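Biofilm-associated surface protein (Staphylococcus aureus, PDB 7C7U) is a cell wall-anchored adhesin that takes part in biofilm formation, probably acting as a calcium-responsive switch that modulates functional amyloid assembly. Local coordinates at residues F37-D45 with G185-D193; T541-S551 with V581-D589. All coordinates share one frame; numbering follows the deposited sequence.

Contact 1: residues F37-D45 with G185-D193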
# COMPACT_ATOMS: atom_id res chain seq x y z
N PHE A 37 -4.92 5.25 21.40
CA PHE A 37 -6.20 4.66 21.75
C PHE A 37 -6.00 3.76 22.97
O PHE A 37 -5.16 2.85 22.93
CB PHE A 37 -6.74 3.89 20.54
CG PHE A 37 -8.06 3.22 20.77
CD1 PHE A 37 -9.22 3.96 20.91
CD2 PHE A 37 -8.13 1.84 20.79
CE1 PHE A 37 -10.45 3.33 21.11
CE2 PHE A 37 -9.34 1.19 20.97
CZ PHE A 37 -10.50 1.94 21.14
N ASP A 38 -6.73 4.03 24.04
CA ASP A 38 -6.49 3.42 25.36
C ASP A 38 -7.78 2.75 25.82
O ASP A 38 -8.52 3.31 26.66
CB ASP A 38 -6.01 4.52 26.32
CG ASP A 38 -5.72 4.03 27.72
OD1 ASP A 38 -5.73 2.82 27.99
OD2 ASP A 38 -5.45 4.90 28.58
N PRO A 39 -8.09 1.54 25.33
CA PRO A 39 -9.37 0.91 25.69
C PRO A 39 -9.33 0.09 26.97
O PRO A 39 -8.27 -0.31 27.47
CB PRO A 39 -9.66 0.00 24.48
CG PRO A 39 -8.30 -0.41 23.99
CD PRO A 39 -7.40 0.80 24.26
N GLY A 40 -10.52 -0.20 27.47
CA GLY A 40 -10.64 -1.16 28.54
C GLY A 40 -10.31 -2.57 28.07
O GLY A 40 -10.35 -2.88 26.88
N LYS A 41 -9.93 -3.41 29.03
CA LYS A 41 -9.60 -4.80 28.73
C LYS A 41 -10.86 -5.64 28.63
O LYS A 41 -11.89 -5.34 29.23
CB LYS A 41 -8.69 -5.39 29.80
CG LYS A 41 -7.36 -4.70 29.96
CD LYS A 41 -6.47 -5.49 30.94
CE LYS A 41 -6.99 -5.46 32.37
NZ LYS A 41 -6.33 -4.45 33.20
N LEU A 42 -10.77 -6.72 27.85
CA LEU A 42 -11.90 -7.61 27.62
C LEU A 42 -11.63 -8.96 28.26
O LEU A 42 -11.83 -10.00 27.62
CB LEU A 42 -12.16 -7.76 26.11
CG LEU A 42 -12.28 -6.46 25.33
CD1 LEU A 42 -12.54 -6.75 23.87
CD2 LEU A 42 -13.34 -5.52 25.91
N ASP A 43 -11.17 -8.94 29.50
CA ASP A 43 -10.57 -10.11 30.12
C ASP A 43 -11.31 -10.55 31.38
O ASP A 43 -10.77 -11.31 32.18
CB ASP A 43 -9.12 -9.80 30.47
CG ASP A 43 -9.00 -8.76 31.58
OD1 ASP A 43 -9.94 -7.94 31.73
OD2 ASP A 43 -7.97 -8.75 32.28
N SER A 44 -12.55 -10.11 31.56
CA SER A 44 -13.30 -10.51 32.74
C SER A 44 -14.75 -10.76 32.38
O SER A 44 -15.28 -10.16 31.44
CB SER A 44 -13.25 -9.44 33.83
OG SER A 44 -14.04 -8.32 33.44
N ASP A 45 -15.40 -11.64 33.16
CA ASP A 45 -16.84 -11.85 32.99
C ASP A 45 -17.59 -10.53 33.07
O ASP A 45 -18.50 -10.28 32.27
CB ASP A 45 -17.38 -12.82 34.05
CG ASP A 45 -16.85 -14.24 33.89
OD1 ASP A 45 -16.44 -14.62 32.78
OD2 ASP A 45 -16.89 -15.00 34.89
N GLY A 185 -2.72 -1.61 17.79
CA GLY A 185 -2.69 -2.49 18.94
C GLY A 185 -3.77 -3.57 18.84
O GLY A 185 -4.31 -3.84 17.77
N TYR A 186 -4.06 -4.18 19.99
CA TYR A 186 -5.13 -5.15 20.03
C TYR A 186 -5.69 -5.17 21.44
O TYR A 186 -4.98 -4.87 22.40
CB TYR A 186 -4.68 -6.55 19.61
CG TYR A 186 -3.49 -7.11 20.37
CD1 TYR A 186 -3.68 -7.92 21.49
CD2 TYR A 186 -2.20 -6.88 19.94
CE1 TYR A 186 -2.59 -8.46 22.17
CE2 TYR A 186 -1.11 -7.43 20.61
CZ TYR A 186 -1.32 -8.21 21.74
OH TYR A 186 -0.25 -8.74 22.42
N PHE A 187 -6.99 -5.49 21.54
CA PHE A 187 -7.66 -5.60 22.83
C PHE A 187 -7.16 -6.82 23.58
O PHE A 187 -6.93 -7.88 22.99
CB PHE A 187 -9.17 -5.73 22.63
CG PHE A 187 -9.81 -4.52 22.04
CD1 PHE A 187 -10.17 -3.45 22.84
CD2 PHE A 187 -10.09 -4.47 20.67
CE1 PHE A 187 -10.79 -2.34 22.29
CE2 PHE A 187 -10.71 -3.37 20.12
CZ PHE A 187 -11.05 -2.29 20.92
N LEU A 188 -6.99 -6.67 24.88
CA LEU A 188 -6.52 -7.78 25.70
C LEU A 188 -7.72 -8.62 26.12
O LEU A 188 -8.75 -8.08 26.55
CB LEU A 188 -5.76 -7.28 26.92
CG LEU A 188 -4.51 -6.45 26.62
CD1 LEU A 188 -3.75 -6.06 27.88
CD2 LEU A 188 -3.59 -7.19 25.64
N THR A 189 -7.60 -9.93 25.96
CA THR A 189 -8.61 -10.88 26.40
C THR A 189 -7.97 -11.87 27.36
O THR A 189 -6.75 -11.83 27.60
CB THR A 189 -9.23 -11.65 25.23
OG1 THR A 189 -8.27 -12.59 24.71
CG2 THR A 189 -9.72 -10.72 24.14
N LYS A 190 -8.78 -12.81 27.85
CA LYS A 190 -8.22 -13.88 28.67
C LYS A 190 -7.15 -14.67 27.94
O LYS A 190 -6.30 -15.28 28.60
CB LYS A 190 -9.34 -14.83 29.14
CG LYS A 190 -10.32 -14.17 30.11
CD LYS A 190 -11.49 -15.09 30.47
CE LYS A 190 -12.17 -14.58 31.75
NZ LYS A 190 -13.43 -15.31 32.05
N ALA A 191 -7.14 -14.65 26.59
CA ALA A 191 -6.10 -15.36 25.85
C ALA A 191 -4.73 -14.74 26.07
O ALA A 191 -3.71 -15.43 26.01
CB ALA A 191 -6.44 -15.38 24.35
N ASP A 192 -4.69 -13.44 26.35
CA ASP A 192 -3.44 -12.71 26.55
C ASP A 192 -3.01 -12.80 28.02
O ASP A 192 -2.81 -11.80 28.71
CB ASP A 192 -3.62 -11.27 26.08
CG ASP A 192 -4.11 -11.22 24.64
OD1 ASP A 192 -3.36 -11.72 23.80
OD2 ASP A 192 -5.24 -10.74 24.35
N ASP A 193 -2.81 -14.04 28.47
CA ASP A 193 -2.74 -14.26 29.91
C ASP A 193 -1.47 -13.68 30.52
O ASP A 193 -1.51 -13.18 31.65
CB ASP A 193 -2.89 -15.76 30.22
CG ASP A 193 -1.92 -16.63 29.44
OD1 ASP A 193 -1.42 -16.18 28.39
OD2 ASP A 193 -1.68 -17.78 29.88
O HOH W 1 -7.75 -4.00 25.87
O HOH W 2 -11.34 -12.85 27.47
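F187 meets three residues of the segment 37-45 with successive parts of its side chain. P39 lies along the CD1-CE1 side of the ring, its CB 3.4 Å from F187 CE1; L42 CD1 lies 3.7 Å from F187 CB, at the root of the side chain; and F187 CZ arrives at the edge of the F37 ring, in its plane, 3.9 Å from F37 CE2. With its CG anti to the backbone N (chi1 180°), F37 lays its ring beside its own carbonyl carbon, and CE2 is the atom that meets F187. Next to this apolar group the backbones meet directly: L42 N donates to L188 O at 2.8 Å. Two waters extend the junction, one donating to G40 O and accepting from L188 N, the other doing the same between L42 O and K190 N. K190, extended beyond CG, runs past the carbonyl of D43 and ends in a salt bridge with D45, NZ to OD1 3.2 Å, a weak bond between two exposed side chains. Strands 36-39 and 183-187 belong to one mixed sheet without pairing with each other here; the first pairs with strand 52-61, the second with strand 163-171, and the contact joins the ends of the two strands and the loops that follow. A type I turn, T189 to D192, shapes the second loop. D192 OD2 accepts from T189 N at 3.0 Å through its anti lone pair, while T189 OG1 accepts from A191 N in an ST turn, its chi1 of 72° setting the oxygen between N and the carbonyl carbon. D192 OD1 is salt-bridged to K162, a calcium-site residue. Further out, H165 stacks edge-to-face with both F37 and F187, and I53 touches L42 and F187.

Contact 2: residues T541-S551 with V581-D589; sequences TSGSTVTVTDS and VLTSTASKD
V546, A586, V548, S584 and L582 line one face of an antiparallel strand pair, the central two strands of a four-stranded sheet in the C-terminal beta domain. On this buried face the contacts run between branches: V546 CG2 lies 4.1 Å from A586 CB, while its CG1, anti to the backbone N (chi1 -179°), touches S584 CB at 3.9 Å. V548 repeats the pattern, its CG1 slanting across L582 CD2 at 4.2 Å and its CG2 facing S584 CB. V538 of strand 535-539 covers both valines, and the S584 hydroxyl is hydrogen-bonded to S596.

The other face carries threonines and S587. T549 and T583 sit in a hydrogen-bonded pair and turn their hydroxyls to the same water, which lies 3.2 Å from each OG1; a second water donates to T547 O and also meets T585 OG1. Between the faces, T545 with S587, T547 with T585 and T549 with T583 each exchange two backbone hydrogen bonds. The straightest is T583 N to T549 O, at 175°, whereas T585 N to T547 O is longer, at 3.3 Å.

Before strand 545-550, the type II turn T541-S544 places G543 at positive phi, beneath the extended side chain of K588. The S544 hydroxyl and the S544 backbone N both donate to T541 O, the hydroxyl at 2.8 Å in the carbonyl plane. The aliphatic part of K588 passes over G543 and S544, and its NZ donates to S542 O at 2.7 Å, nearly in line with the carbonyl bond.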
# COMPACT_ATOMS: atom_id res chain seq x y z
N THR A 541 1.96 1.62 -44.32
CA THR A 541 3.06 1.96 -45.21
C THR A 541 2.86 3.34 -45.84
O THR A 541 1.74 3.79 -46.10
CB THR A 541 3.24 0.88 -46.28
OG1 THR A 541 4.44 1.16 -47.02
CG2 THR A 541 2.07 0.86 -47.23
N SER A 542 3.98 4.01 -46.09
CA SER A 542 3.93 5.37 -46.60
C SER A 542 3.29 5.39 -47.99
O SER A 542 3.53 4.51 -48.82
CB SER A 542 5.35 5.93 -46.63
OG SER A 542 5.36 7.27 -47.08
N GLY A 543 2.46 6.41 -48.23
CA GLY A 543 1.74 6.54 -49.47
C GLY A 543 0.50 5.68 -49.62
O GLY A 543 -0.24 5.85 -50.60
N SER A 544 0.24 4.76 -48.69
CA SER A 544 -1.03 4.04 -48.69
C SER A 544 -2.12 4.90 -48.05
O SER A 544 -1.85 5.74 -47.19
CB SER A 544 -0.90 2.71 -47.94
OG SER A 544 -0.84 2.92 -46.53
N THR A 545 -3.35 4.68 -48.49
CA THR A 545 -4.49 5.35 -47.89
C THR A 545 -5.22 4.36 -47.00
O THR A 545 -5.60 3.27 -47.44
CB THR A 545 -5.42 5.91 -48.97
OG1 THR A 545 -4.73 6.92 -49.72
CG2 THR A 545 -6.67 6.52 -48.35
N VAL A 546 -5.41 4.74 -45.74
CA VAL A 546 -6.01 3.88 -44.72
C VAL A 546 -7.42 4.38 -44.42
O VAL A 546 -7.62 5.58 -44.18
CB VAL A 546 -5.17 3.86 -43.43
CG1 VAL A 546 -5.81 2.93 -42.39
CG2 VAL A 546 -3.76 3.42 -43.74
N THR A 547 -8.38 3.46 -44.42
CA THR A 547 -9.79 3.77 -44.16
C THR A 547 -10.24 2.97 -42.95
O THR A 547 -10.01 1.76 -42.87
CB THR A 547 -10.65 3.43 -45.38
OG1 THR A 547 -10.13 4.12 -46.53
CG2 THR A 547 -12.10 3.84 -45.15
N VAL A 548 -10.88 3.65 -42.00
CA VAL A 548 -11.31 3.05 -40.74
C VAL A 548 -12.83 2.94 -40.74
O VAL A 548 -13.53 3.91 -41.03
CB VAL A 548 -10.83 3.86 -39.52
CG1 VAL A 548 -11.30 3.20 -38.23
CG2 VAL A 548 -9.31 3.99 -39.53
N THR A 549 -13.33 1.75 -40.42
CA THR A 549 -14.76 1.49 -40.33
C THR A 549 -15.07 0.86 -38.98
O THR A 549 -14.21 0.21 -38.37
CB THR A 549 -15.24 0.56 -41.47
OG1 THR A 549 -14.73 -0.76 -41.27
CG2 THR A 549 -14.78 1.07 -42.83
N ASP A 550 -16.30 1.05 -38.52
CA ASP A 550 -16.75 0.40 -37.30
C ASP A 550 -17.34 -0.97 -37.65
O ASP A 550 -17.24 -1.44 -38.78
CB ASP A 550 -17.75 1.28 -36.54
CG ASP A 550 -18.90 1.76 -37.41
OD1 ASP A 550 -19.18 2.98 -37.40
OD2 ASP A 550 -19.52 0.94 -38.12
N SER A 551 -17.97 -1.62 -36.67
CA SER A 551 -18.55 -2.94 -36.90
C SER A 551 -19.69 -2.91 -37.92
O SER A 551 -20.07 -3.98 -38.42
CB SER A 551 -19.04 -3.54 -35.58
OG SER A 551 -19.55 -2.55 -34.71
N VAL A 581 -16.22 -1.05 -32.04
CA VAL A 581 -15.10 -1.84 -32.54
C VAL A 581 -14.65 -1.25 -33.87
O VAL A 581 -15.48 -0.92 -34.72
CB VAL A 581 -15.47 -3.32 -32.68
CG1 VAL A 581 -14.32 -4.09 -33.30
CG2 VAL A 581 -15.84 -3.89 -31.32
N LEU A 582 -13.33 -1.10 -34.03
CA LEU A 582 -12.73 -0.46 -35.18
C LEU A 582 -11.84 -1.44 -35.94
O LEU A 582 -11.10 -2.22 -35.33
CB LEU A 582 -11.89 0.75 -34.74
CG LEU A 582 -12.66 1.86 -34.03
CD1 LEU A 582 -11.72 2.98 -33.62
CD2 LEU A 582 -13.75 2.38 -34.95
N THR A 583 -11.94 -1.41 -37.27
CA THR A 583 -10.99 -2.11 -38.13
C THR A 583 -10.55 -1.15 -39.23
O THR A 583 -11.10 -0.06 -39.40
CB THR A 583 -11.60 -3.38 -38.76
OG1 THR A 583 -12.75 -3.04 -39.54
CG2 THR A 583 -11.99 -4.38 -37.67
N SER A 584 -9.53 -1.57 -39.98
CA SER A 584 -9.05 -0.73 -41.06
C SER A 584 -8.45 -1.60 -42.16
O SER A 584 -8.03 -2.73 -41.93
CB SER A 584 -8.01 0.29 -40.57
OG SER A 584 -6.94 -0.37 -39.90
N THR A 585 -8.44 -1.05 -43.37
CA THR A 585 -7.69 -1.62 -44.48
C THR A 585 -6.97 -0.49 -45.19
O THR A 585 -7.38 0.68 -45.12
CB THR A 585 -8.59 -2.37 -45.49
OG1 THR A 585 -9.63 -1.50 -45.96
CG2 THR A 585 -9.24 -3.61 -44.84
N ALA A 586 -5.88 -0.84 -45.88
CA ALA A 586 -5.10 0.12 -46.64
C ALA A 586 -5.15 -0.24 -48.11
O ALA A 586 -5.33 -1.41 -48.47
CB ALA A 586 -3.64 0.16 -46.17
N SER A 587 -4.99 0.77 -48.96
CA SER A 587 -4.91 0.53 -50.40
C SER A 587 -3.81 1.39 -50.99
O SER A 587 -3.53 2.49 -50.51
CB SER A 587 -6.25 0.82 -51.10
OG SER A 587 -6.62 2.17 -50.94
N LYS A 588 -3.19 0.86 -52.05
CA LYS A 588 -2.06 1.51 -52.72
C LYS A 588 -1.74 0.79 -54.03
O LYS A 588 -1.56 -0.43 -54.04
CB LYS A 588 -0.82 1.51 -51.82
CG LYS A 588 0.37 2.29 -52.40
CD LYS A 588 1.53 2.37 -51.43
CE LYS A 588 2.68 3.20 -52.00
NZ LYS A 588 3.91 3.13 -51.14
N ASP A 589 -1.67 1.54 -55.12
CA ASP A 589 -1.20 0.99 -56.40
C ASP A 589 -2.06 -0.19 -56.86
O ASP A 589 -1.55 -1.16 -57.43
CB ASP A 589 0.28 0.61 -56.31
CG ASP A 589 1.17 1.80 -55.99
OD1 ASP A 589 0.82 2.94 -56.38
OD2 ASP A 589 2.24 1.61 -55.37
O HOH W 3 -11.55 0.19 -44.32
O HOH W 4 -12.14 -2.15 -42.51

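How the contacts relate
From the N terminus, the chain leaves strand 36-39, runs through helix 45-48 and strand 52-61 and most of the first mixed sheet, and returns at strand 183-187, where contact 1 closes a loop of 139 residues before helix 193-199. It then passes through two antiparallel sheets, the calcium sites around helices 397-404 and 420-427, and a seven-stranded mixed sheet. Contact 2 opens only after that and closes a loop of 29 residues that holds strands 555-560 and 567-571, the first in the same sheet. The loops follow in series, neither nesting nor crossing. Contact 1 ties two strand ends and their following loops in the N-terminal region, contact 2 the two middle strands of the last sheet, with centres 71 Å apart.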